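PDB 3GFF: IroE-like serine hydrolase from Shewanella oneidensis, which probably hydrolyses ester bonds, as a serine hydrolase of the alpha/beta-hydrolase superfamily. Local coordinates for residues A[171-176]-A[214-219]; A[199-204]-A[218-223]; A[17-22]-A[122-127]; A[25-30]-A[80-85]. One frame throughout, in Å; residues are numbered along the deposited sequence.

Contact 1: A[171-176]-A[214-219]; sequences SLWFDS and SYHKDL. With IMD (imidazole), chain D.
Beside the probable Ser-145/His-247/Asp-169 catalytic triad of this alpha/beta-hydrolase fold, the loop bearing Trp-173 meets His-216, Tyr-215 and Leu-219 at the start of helix 215-230. The indole presents its edge to the histidine: Trp-173 CD1 lies 3.6 Å from His-216 ND1, which sits close to the indole plane. The five-membered ring of Trp-173 and the His-216 ring are turned 80° apart, an oblique pairing. A water bridges the two segments, accepting from Trp-173 N, donating to His-216 O and lying 2.7 Å from His-216 ND1. The other ring nitrogen, NE2, is bonded to Asp-169 OD2, so both nitrogens of the His-216 ring have polar partners.

The loop is shaped by a type I turn from Ser-171 to Phe-174 and a type II turn from Trp-173 to Ser-176. In Tyr-215, chi1 of 179° sets CG anti to the backbone N; the ring then reaches the second turn, where Tyr-215 OH donates to Ser-176 OG at 2.7 Å. Ser-176 OG passes the chain on, donating to Trp-173 O at 2.6 Å; that carbonyl also accepts from Ser-176 N, on the same face of its plane. Between these polar groups packs Leu-219, its CD2 only 3.4 Å from Trp-173 CA.

An imidazole molecule, probably from the crystallisation liquor, lies against the Trp-173 edge and Ser-171, whose OG is also bonded to Ser-145 OG. Its C2 sits 4.3 Å above the His-216 ring, over the centre, and its N1 donates to Ser-171 OG at 3.2 Å with an N-H...O angle of 150°.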
# COMPACT_ATOMS: atom_id res chain seq x y z
N SER A 171 -14.76 14.69 3.21
CA SER A 171 -15.31 15.83 2.46
C SER A 171 -16.17 16.73 3.41
O SER A 171 -17.38 16.88 3.21
CB SER A 171 -16.17 15.29 1.31
OG SER A 171 -15.43 14.40 0.46
N LEU A 172 -15.52 17.32 4.42
CA LEU A 172 -16.17 18.20 5.39
C LEU A 172 -16.72 19.47 4.74
O LEU A 172 -17.55 20.16 5.33
CB LEU A 172 -15.20 18.57 6.54
CG LEU A 172 -14.73 17.45 7.49
CD1 LEU A 172 -13.70 17.96 8.57
CD2 LEU A 172 -15.92 16.86 8.20
N TRP A 173 -16.22 19.81 3.55
CA TRP A 173 -16.75 20.95 2.81
C TRP A 173 -18.25 20.76 2.45
O TRP A 173 -19.00 21.75 2.25
CB TRP A 173 -15.93 21.21 1.55
CG TRP A 173 -15.94 20.06 0.61
CD1 TRP A 173 -15.00 19.09 0.51
CD2 TRP A 173 -16.97 19.73 -0.35
NE1 TRP A 173 -15.35 18.19 -0.48
CE2 TRP A 173 -16.56 18.55 -1.01
CE3 TRP A 173 -18.18 20.32 -0.72
CZ2 TRP A 173 -17.32 17.95 -2.00
CZ3 TRP A 173 -18.95 19.72 -1.70
CH2 TRP A 173 -18.50 18.54 -2.34
N PHE A 174 -18.72 19.51 2.45
CA PHE A 174 -20.08 19.29 2.05
C PHE A 174 -21.03 19.97 3.03
O PHE A 174 -20.94 19.78 4.24
CB PHE A 174 -20.42 17.81 1.89
CG PHE A 174 -21.84 17.59 1.49
CD1 PHE A 174 -22.22 17.75 0.19
CD2 PHE A 174 -22.80 17.35 2.44
CE1 PHE A 174 -23.54 17.61 -0.18
CE2 PHE A 174 -24.11 17.19 2.08
CZ PHE A 174 -24.48 17.30 0.77
N ASP A 175 -21.92 20.79 2.48
CA ASP A 175 -22.92 21.53 3.24
C ASP A 175 -22.29 22.26 4.41
O ASP A 175 -22.87 22.32 5.50
CB ASP A 175 -24.05 20.59 3.69
CG ASP A 175 -25.22 21.34 4.35
OD1 ASP A 175 -25.37 22.55 4.11
OD2 ASP A 175 -26.00 20.72 5.10
N SER A 176 -21.10 22.82 4.17
CA SER A 176 -20.39 23.68 5.12
C SER A 176 -20.89 25.13 4.98
O SER A 176 -21.10 25.61 3.85
CB SER A 176 -18.88 23.67 4.91
OG SER A 176 -18.53 23.99 3.57
N SER A 214 -7.37 25.53 -1.08
CA SER A 214 -7.11 24.59 0.01
C SER A 214 -8.26 24.53 1.02
O SER A 214 -8.08 24.00 2.11
CB SER A 214 -5.78 24.95 0.70
OG SER A 214 -5.82 26.27 1.19
N TYR A 215 -9.44 25.02 0.64
CA TYR A 215 -10.61 25.05 1.52
C TYR A 215 -10.95 23.69 2.15
O TYR A 215 -11.26 23.62 3.33
CB TYR A 215 -11.81 25.59 0.73
CG TYR A 215 -13.11 25.65 1.50
CD1 TYR A 215 -13.44 26.78 2.24
CD2 TYR A 215 -14.04 24.62 1.44
CE1 TYR A 215 -14.62 26.86 2.93
CE2 TYR A 215 -15.25 24.71 2.13
CZ TYR A 215 -15.53 25.84 2.87
OH TYR A 215 -16.71 25.99 3.55
N HIS A 216 -10.93 22.64 1.34
CA HIS A 216 -11.19 21.27 1.80
C HIS A 216 -10.12 20.83 2.83
O HIS A 216 -10.45 20.25 3.88
CB HIS A 216 -11.27 20.34 0.56
CG HIS A 216 -10.95 18.90 0.82
ND1 HIS A 216 -11.76 18.07 1.58
CD2 HIS A 216 -9.95 18.11 0.36
CE1 HIS A 216 -11.25 16.86 1.59
NE2 HIS A 216 -10.13 16.87 0.89
N LYS A 217 -8.85 21.06 2.51
CA LYS A 217 -7.75 20.71 3.42
C LYS A 217 -7.85 21.49 4.74
O LYS A 217 -7.72 20.91 5.82
CB LYS A 217 -6.40 20.98 2.78
CG LYS A 217 -5.23 20.81 3.74
CD LYS A 217 -3.90 21.01 3.11
CE LYS A 217 -3.57 22.43 2.89
NZ LYS A 217 -2.07 22.52 2.87
N ASP A 218 -8.12 22.79 4.64
CA ASP A 218 -8.20 23.64 5.84
C ASP A 218 -9.32 23.21 6.78
O ASP A 218 -9.11 23.20 8.00
CB ASP A 218 -8.29 25.12 5.46
CG ASP A 218 -7.12 25.57 4.63
OD1 ASP A 218 -6.07 24.92 4.74
OD2 ASP A 218 -7.25 26.55 3.85
N LEU A 219 -10.48 22.83 6.24
CA LEU A 219 -11.59 22.29 7.04
C LEU A 219 -11.15 21.08 7.83
O LEU A 219 -11.52 20.95 9.00
CB LEU A 219 -12.81 21.92 6.17
CG LEU A 219 -13.95 22.96 6.08
CD1 LEU A 219 -13.48 24.38 6.18
CD2 LEU A 219 -14.79 22.77 4.87
N1 IMD D . -14.43 15.69 -2.32
C2 IMD D . -13.25 16.37 -2.20
N3 IMD D . -12.69 16.51 -3.44
C4 IMD D . -13.50 15.90 -4.34
C5 IMD D . -14.60 15.39 -3.63
O HOH W 1 -13.31 19.08 3.58

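Contact 2: A[199-204]-A[218-223]; sequences MAIANN and DLNLAF
Selenomethionine Met-199 bends at its last torsion (chi3 60°), which swings CE to within 3.5 Å of both Asn-220 O and Asn-220 OD1. Ile-201 holds CG1 beside its backbone N (chi1 -53°), leaving CG2 anti to that N and 3.7 Å from Asn-220 CB; the two side chains lie alongside, pointing opposite ways. The same methyl, Ile-201 CG2, touches Leu-221 CD2 at 3.9 Å. An alanine at Ile-201 would probably open a gap in front of Asn-220 CB and leave the Leu-221 methyl without its partner. Met-199 SE approaches Phe-223 CD2 at 4.0 Å, in an oblique Met-aromatic contact with the selenium 73° off the ring normal.

Strand 195-201 and helix 215-230 begin a beta-alpha-beta crossover that continues into the neighbouring parallel strand 235-241. The axes of strand 199-201 and helix 218-223 come within 9.1 Å, a spacing filled by these side chains. The amide nitrogen of Asn-220, ND2, is held by Thr-170 O and His-216 O. Across the two segments the grip is therefore one of van der Waals contact, while the hydrogen bonds of ND2 go to the carbonyls of Thr-170 and His-216.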
# COMPACT_ATOMS: atom_id res chain seq x y z
N MSE A 199 -7.97 10.25 11.54
CA MSE A 199 -8.16 11.08 10.34
C MSE A 199 -6.89 11.14 9.49
O MSE A 199 -5.79 11.41 10.00
CB MSE A 199 -8.55 12.53 10.71
CG MSE A 199 -9.92 12.68 11.30
SE MSE A 199 -10.27 14.47 11.91
CE MSE A 199 -10.03 15.43 10.20
N ALA A 200 -7.04 10.90 8.19
CA ALA A 200 -5.93 11.08 7.24
C ALA A 200 -6.28 12.40 6.59
O ALA A 200 -7.45 12.62 6.26
CB ALA A 200 -5.87 9.96 6.16
N ILE A 201 -5.29 13.27 6.41
CA ILE A 201 -5.51 14.58 5.83
C ILE A 201 -4.49 14.78 4.71
O ILE A 201 -3.29 14.86 4.98
CB ILE A 201 -5.39 15.73 6.88
CG1 ILE A 201 -6.29 15.46 8.08
CG2 ILE A 201 -5.71 17.10 6.23
CD1 ILE A 201 -6.13 16.44 9.29
N ALA A 202 -4.98 14.85 3.46
CA ALA A 202 -4.12 15.02 2.30
C ALA A 202 -3.89 16.51 1.96
O ALA A 202 -4.34 17.38 2.69
CB ALA A 202 -4.69 14.25 1.09
N ASN A 203 -3.20 16.77 0.85
CA ASN A 203 -2.86 18.12 0.40
C ASN A 203 -3.38 18.37 -1.05
O ASN A 203 -2.59 18.67 -1.95
CB ASN A 203 -1.34 18.29 0.49
CG ASN A 203 -0.87 19.74 0.26
OD1 ASN A 203 -1.63 20.68 0.44
ND2 ASN A 203 0.37 19.90 -0.16
N ASN A 204 -4.69 18.21 -1.28
CA ASN A 204 -5.26 18.35 -2.64
C ASN A 204 -5.27 19.84 -3.04
O ASN A 204 -5.71 20.68 -2.23
CB ASN A 204 -6.69 17.82 -2.68
CG ASN A 204 -7.15 17.46 -4.08
OD1 ASN A 204 -6.59 16.57 -4.72
ND2 ASN A 204 -8.23 18.08 -4.54
N ASP A 218 -8.12 22.79 4.64
CA ASP A 218 -8.20 23.64 5.84
C ASP A 218 -9.32 23.21 6.78
O ASP A 218 -9.11 23.20 8.00
CB ASP A 218 -8.29 25.12 5.46
CG ASP A 218 -7.12 25.57 4.63
OD1 ASP A 218 -6.07 24.92 4.74
OD2 ASP A 218 -7.25 26.55 3.85
N LEU A 219 -10.48 22.83 6.24
CA LEU A 219 -11.59 22.29 7.04
C LEU A 219 -11.15 21.08 7.83
O LEU A 219 -11.52 20.95 9.00
CB LEU A 219 -12.81 21.92 6.17
CG LEU A 219 -13.95 22.96 6.08
CD1 LEU A 219 -13.48 24.38 6.18
CD2 LEU A 219 -14.79 22.77 4.87
N ASN A 220 -10.38 20.20 7.19
CA ASN A 220 -9.84 19.00 7.86
C ASN A 220 -8.84 19.29 8.98
O ASN A 220 -8.94 18.71 10.06
CB ASN A 220 -9.23 18.00 6.87
CG ASN A 220 -10.27 17.06 6.26
OD1 ASN A 220 -10.50 15.99 6.80
ND2 ASN A 220 -10.91 17.47 5.19
N LEU A 221 -7.84 20.13 8.68
CA LEU A 221 -6.79 20.48 9.63
C LEU A 221 -7.31 21.20 10.89
O LEU A 221 -6.78 20.98 11.99
CB LEU A 221 -5.75 21.38 8.95
CG LEU A 221 -4.85 20.79 7.86
CD1 LEU A 221 -4.09 21.96 7.17
CD2 LEU A 221 -3.88 19.78 8.44
N ALA A 222 -8.30 22.07 10.71
CA ALA A 222 -8.89 22.82 11.79
C ALA A 222 -9.76 21.95 12.68
O ALA A 222 -9.85 22.20 13.90
CB ALA A 222 -9.72 24.03 11.23
N PHE A 223 -10.41 20.95 12.09
CA PHE A 223 -11.30 20.06 12.86
C PHE A 223 -10.45 19.11 13.71
O PHE A 223 -10.79 18.85 14.88
CB PHE A 223 -12.30 19.33 11.94
CG PHE A 223 -13.28 18.48 12.66
CD1 PHE A 223 -14.27 19.05 13.46
CD2 PHE A 223 -13.26 17.11 12.53
CE1 PHE A 223 -15.17 18.27 14.15
CE2 PHE A 223 -14.17 16.32 13.21
CZ PHE A 223 -15.13 16.91 14.01

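Contact 3: A[17-22]-A[122-127]; sequences LESRLL and EKELAP
Strand 17-19 and helix 122-127 run almost exactly antiparallel, at 174° with their axes 9.3 Å apart, and bring Ser-19 across from Glu-124 with a CA-CA distance of 7.0 Å. The helix has a wider pi-type turn at 122-125 and a kink at Pro-127, whose nitrogen has no N-H to give.

Glu-124 carries the polar part. Its side chain is extended beyond CG (chi2 173°), so CD reaches the point where the strand ends. Glu-124 OE1 takes a hydrogen bond from Ser-19 OG at 2.6 Å on its syn lone pair. The other oxygen, Glu-124 OE2, receives Leu-21 N at 3.0 Å with a nearly straight N-H...O angle of 168°, the donor lying out of the carboxylate plane. Arg-20 N adds a weak bond to the same oxygen. Residues 20-22 have helical backbone angles without regular helical bonds, consistent with the N-H groups of Arg-20 and Leu-21 facing this oxygen.

Strand 12-19 is the outermost, at one end of the central mixed sheet, and helix 114-132 packs against it. Where the strand ends, Ser-19 OG also accepts from Leu-22 N at 2.7 Å, an ST motif; one bond given and one accepted fix the hydroxyl's rotation.

Two residues back, at Leu-17, the contact becomes apolar. Leu-17 CD1 rests 3.6 Å from Leu-125 CA and 3.8 Å from Leu-125 CD1, with Tyr-28 of the next strand touching both leucines. Beyond Ser-19, Leu-21 CD1 lies against Lys-123 CB, the aliphatic root of a side chain that then turns off from the strand.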
# COMPACT_ATOMS: atom_id res chain seq x y z
N LEU A 17 -27.98 -8.46 -0.91
CA LEU A 17 -28.97 -8.34 0.13
C LEU A 17 -30.11 -7.43 -0.37
O LEU A 17 -29.85 -6.31 -0.88
CB LEU A 17 -28.27 -7.73 1.35
CG LEU A 17 -28.95 -7.66 2.71
CD1 LEU A 17 -27.93 -7.27 3.76
CD2 LEU A 17 -30.08 -6.67 2.66
N GLU A 18 -31.34 -7.89 -0.24
CA GLU A 18 -32.49 -7.06 -0.59
C GLU A 18 -32.72 -6.12 0.58
O GLU A 18 -33.08 -6.57 1.64
CB GLU A 18 -33.75 -7.90 -0.84
CG GLU A 18 -33.70 -8.77 -2.08
CD GLU A 18 -33.33 -8.01 -3.36
OE1 GLU A 18 -34.18 -7.25 -3.90
OE2 GLU A 18 -32.18 -8.18 -3.83
N SER A 19 -32.46 -4.82 0.40
CA SER A 19 -32.66 -3.85 1.47
C SER A 19 -34.11 -3.43 1.48
O SER A 19 -34.57 -2.79 0.56
CB SER A 19 -31.80 -2.59 1.32
OG SER A 19 -32.09 -1.66 2.35
N ARG A 20 -34.82 -3.83 2.53
CA ARG A 20 -36.20 -3.39 2.77
C ARG A 20 -36.23 -1.89 3.10
O ARG A 20 -37.14 -1.18 2.69
CB ARG A 20 -36.72 -4.16 3.96
CG ARG A 20 -36.54 -5.67 3.81
CD ARG A 20 -37.78 -6.35 3.66
NE ARG A 20 -38.50 -6.16 4.90
CZ ARG A 20 -39.76 -6.50 5.08
NH1 ARG A 20 -40.46 -7.10 4.10
NH2 ARG A 20 -40.33 -6.25 6.24
N LEU A 21 -35.24 -1.45 3.90
CA LEU A 21 -35.04 -0.05 4.28
C LEU A 21 -34.77 0.87 3.08
O LEU A 21 -35.38 1.91 2.97
CB LEU A 21 -33.81 0.09 5.21
CG LEU A 21 -34.09 0.15 6.70
CD1 LEU A 21 -32.84 -0.05 7.54
CD2 LEU A 21 -34.75 1.52 6.97
N LEU A 22 -33.80 0.49 2.24
CA LEU A 22 -33.44 1.27 1.05
C LEU A 22 -34.33 0.94 -0.18
O LEU A 22 -34.27 1.65 -1.19
CB LEU A 22 -31.92 1.12 0.76
CG LEU A 22 -31.01 1.69 1.87
CD1 LEU A 22 -29.51 1.54 1.62
CD2 LEU A 22 -31.35 3.17 2.11
N GLU A 122 -26.73 -1.30 10.09
CA GLU A 122 -27.04 -1.87 11.40
C GLU A 122 -28.21 -2.79 11.47
O GLU A 122 -28.20 -3.74 12.26
CB GLU A 122 -27.23 -0.75 12.44
CG GLU A 122 -25.95 0.02 12.69
CD GLU A 122 -25.99 0.88 13.91
OE1 GLU A 122 -26.57 1.98 13.89
OE2 GLU A 122 -25.37 0.49 14.90
N LYS A 123 -29.24 -2.49 10.67
CA LYS A 123 -30.48 -3.22 10.75
C LYS A 123 -30.54 -4.38 9.76
O LYS A 123 -31.20 -5.36 10.04
CB LYS A 123 -31.68 -2.28 10.59
CG LYS A 123 -31.75 -1.18 11.65
CD LYS A 123 -32.09 -1.71 13.04
CE LYS A 123 -32.41 -0.55 14.04
NZ LYS A 123 -32.80 -1.04 15.42
N GLU A 124 -29.80 -4.29 8.66
CA GLU A 124 -29.81 -5.34 7.64
C GLU A 124 -28.46 -5.96 7.34
O GLU A 124 -28.25 -7.16 7.58
CB GLU A 124 -30.44 -4.80 6.38
CG GLU A 124 -31.85 -4.28 6.57
CD GLU A 124 -32.43 -3.58 5.36
OE1 GLU A 124 -31.69 -2.91 4.62
OE2 GLU A 124 -33.64 -3.65 5.16
N LEU A 125 -27.50 -5.17 6.86
CA LEU A 125 -26.21 -5.75 6.48
C LEU A 125 -25.42 -6.43 7.65
O LEU A 125 -25.11 -7.62 7.55
CB LEU A 125 -25.35 -4.73 5.73
CG LEU A 125 -24.03 -5.26 5.12
CD1 LEU A 125 -24.24 -6.32 4.06
CD2 LEU A 125 -23.17 -4.11 4.56
N ALA A 126 -25.11 -5.72 8.72
CA ALA A 126 -24.31 -6.35 9.78
C ALA A 126 -24.98 -7.63 10.38
O ALA A 126 -24.34 -8.68 10.51
CB ALA A 126 -23.88 -5.32 10.87
N PRO A 127 -26.25 -7.56 10.74
CA PRO A 127 -26.85 -8.80 11.23
C PRO A 127 -26.68 -10.00 10.28
O PRO A 127 -26.52 -11.13 10.73
CB PRO A 127 -28.33 -8.43 11.39
CG PRO A 127 -28.34 -6.96 11.55
CD PRO A 127 -27.17 -6.41 10.83

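Contact 4: A[25-30]-A[80-85]; sequences TREYVI and GIHNTN
Val-29 and Gly-80 form an antiparallel hydrogen-bonded pair: Val-29 N donates to Gly-80 O at 2.9 Å (165°), and Gly-80 N returns a bond to Val-29 O at 2.8 Å (162°). One residue pair along, Tyr-28 and Ile-81 are a non-hydrogen-bonded pair, and His-82 N then closes on Glu-27 O at 3.1 Å.

Beyond the paired strands Arg-26 bends at chi2 (-53°) toward the 82-84 loop, its NH2 in a salt bridge with Asp-89 and its NE in another with Glu-24. Thr-84 CG2 lies over one face of the guanidinium, 3.8 Å from Arg-26 NE, and Thr-84 OG1 bonds to the same Glu-24. A leucine in place of Arg-26 would probably leave Asp-89 and Glu-24 without their positive mate and the Thr-84 methyl without the flat group beneath it.

Packing completes the pair. Val-29 CG2 sits 3.7 Å from Gly-80 CA, while Val-29 CG1 meets His-82 NE2 at 3.9 Å, the two side chains crossing at about a right angle. In the sheet order 1-2-4-3-5-6-7-8, strand 24-31 is the antiparallel second strand, beside 77-81 where the parallel strands begin, as in the alpha/beta-hydrolase fold.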
# COMPACT_ATOMS: atom_id res chain seq x y z
N THR A 25 -31.88 -3.59 -4.16
CA THR A 25 -30.90 -4.63 -4.01
C THR A 25 -29.58 -3.94 -3.70
O THR A 25 -29.23 -2.95 -4.35
CB THR A 25 -30.71 -5.38 -5.33
OG1 THR A 25 -31.98 -5.87 -5.75
CG2 THR A 25 -29.72 -6.56 -5.16
N ARG A 26 -28.88 -4.44 -2.70
CA ARG A 26 -27.60 -3.94 -2.32
C ARG A 26 -26.54 -5.03 -2.52
O ARG A 26 -26.72 -6.15 -2.09
CB ARG A 26 -27.61 -3.44 -0.86
CG ARG A 26 -28.08 -2.01 -0.67
CD ARG A 26 -27.26 -1.10 -1.60
NE ARG A 26 -27.22 0.29 -1.20
CZ ARG A 26 -26.14 0.98 -0.89
NH1 ARG A 26 -24.92 0.50 -0.96
NH2 ARG A 26 -26.28 2.24 -0.54
N GLU A 27 -25.44 -4.68 -3.20
CA GLU A 27 -24.33 -5.59 -3.43
C GLU A 27 -23.15 -5.28 -2.52
O GLU A 27 -22.92 -4.13 -2.08
CB GLU A 27 -23.88 -5.57 -4.90
CG GLU A 27 -24.91 -6.18 -5.82
CD GLU A 27 -24.52 -6.12 -7.29
OE1 GLU A 27 -23.70 -5.26 -7.70
OE2 GLU A 27 -25.07 -6.93 -8.05
N TYR A 28 -22.44 -6.34 -2.19
CA TYR A 28 -21.26 -6.24 -1.36
C TYR A 28 -20.34 -7.43 -1.58
O TYR A 28 -20.74 -8.46 -2.11
CB TYR A 28 -21.65 -6.07 0.11
CG TYR A 28 -22.32 -7.24 0.77
CD1 TYR A 28 -23.69 -7.39 0.73
CD2 TYR A 28 -21.58 -8.18 1.48
CE1 TYR A 28 -24.31 -8.43 1.37
CE2 TYR A 28 -22.19 -9.22 2.12
CZ TYR A 28 -23.56 -9.34 2.08
OH TYR A 28 -24.19 -10.40 2.68
N VAL A 29 -19.09 -7.27 -1.15
CA VAL A 29 -18.06 -8.29 -1.28
C VAL A 29 -17.45 -8.60 0.10
O VAL A 29 -17.31 -7.72 0.93
CB VAL A 29 -16.93 -7.85 -2.25
CG1 VAL A 29 -17.36 -7.97 -3.70
CG2 VAL A 29 -16.46 -6.42 -1.93
N ILE A 30 -17.13 -9.87 0.34
CA ILE A 30 -16.53 -10.35 1.59
C ILE A 30 -15.17 -11.02 1.31
O ILE A 30 -15.10 -11.82 0.41
CB ILE A 30 -17.39 -11.46 2.23
CG1 ILE A 30 -18.79 -10.97 2.61
CG2 ILE A 30 -16.72 -12.07 3.46
CD1 ILE A 30 -19.65 -12.08 3.24
N GLY A 80 -16.65 -5.10 1.80
CA GLY A 80 -16.69 -3.95 0.88
C GLY A 80 -18.13 -3.67 0.46
O GLY A 80 -18.81 -4.55 -0.08
N ILE A 81 -18.61 -2.46 0.70
CA ILE A 81 -19.99 -2.11 0.37
C ILE A 81 -20.07 -1.33 -0.94
O ILE A 81 -19.45 -0.28 -1.09
CB ILE A 81 -20.67 -1.33 1.54
CG1 ILE A 81 -20.47 -2.08 2.85
CG2 ILE A 81 -22.21 -1.12 1.31
CD1 ILE A 81 -20.99 -1.34 4.05
N HIS A 82 -20.80 -1.83 -1.93
CA HIS A 82 -20.89 -1.10 -3.17
C HIS A 82 -21.95 -0.04 -3.05
O HIS A 82 -22.87 -0.18 -2.27
CB HIS A 82 -21.22 -1.97 -4.37
CG HIS A 82 -20.21 -3.02 -4.63
ND1 HIS A 82 -20.37 -3.98 -5.60
CD2 HIS A 82 -19.04 -3.31 -4.00
CE1 HIS A 82 -19.32 -4.78 -5.59
NE2 HIS A 82 -18.50 -4.40 -4.62
N ASN A 83 -21.78 1.00 -3.86
CA ASN A 83 -22.73 2.08 -3.98
C ASN A 83 -23.80 1.85 -5.04
O ASN A 83 -23.64 1.09 -6.00
CB ASN A 83 -22.00 3.37 -4.35
CG ASN A 83 -21.32 4.00 -3.19
OD1 ASN A 83 -21.94 4.22 -2.16
ND2 ASN A 83 -20.06 4.34 -3.35
N THR A 84 -24.93 2.51 -4.83
CA THR A 84 -25.96 2.61 -5.83
C THR A 84 -26.03 4.16 -5.99
O THR A 84 -25.37 4.72 -6.87
CB THR A 84 -27.25 1.97 -5.37
OG1 THR A 84 -27.75 2.68 -4.24
CG2 THR A 84 -27.01 0.49 -4.99
N ASN A 85 -26.75 4.84 -5.09
CA ASN A 85 -26.80 6.31 -5.09
C ASN A 85 -25.89 6.88 -3.96
O ASN A 85 -26.27 7.07 -2.80
CB ASN A 85 -28.25 6.78 -4.97
CG ASN A 85 -28.44 8.26 -5.26
OD1 ASN A 85 -27.49 9.06 -5.21
ND2 ASN A 85 -29.68 8.64 -5.52

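Contacts 1 and 2 share helix 215-230: contact 1 uses its first turn against the loop beside the probable triad, contact 2 its next turn against strand 195-201. Leu-172 CD1 packs on Phe-223 CB, joining them. Contact 2 is buried and held by van der Waals contact, mostly apolar; contact 1, partly buried, mixes rings, water and hydroxyls. Contacts 3 and 4, both partly buried, lie toward the other end of the sheet, their centres about 27 to 32 Å from that of contact 2, and meet where Leu-17 O pairs with Arg-26 N. Contact 3 grips a partly buried carboxylate with a serine hydroxyl and backbone N-H groups, whereas contact 4 is chiefly strand-to-strand bonding.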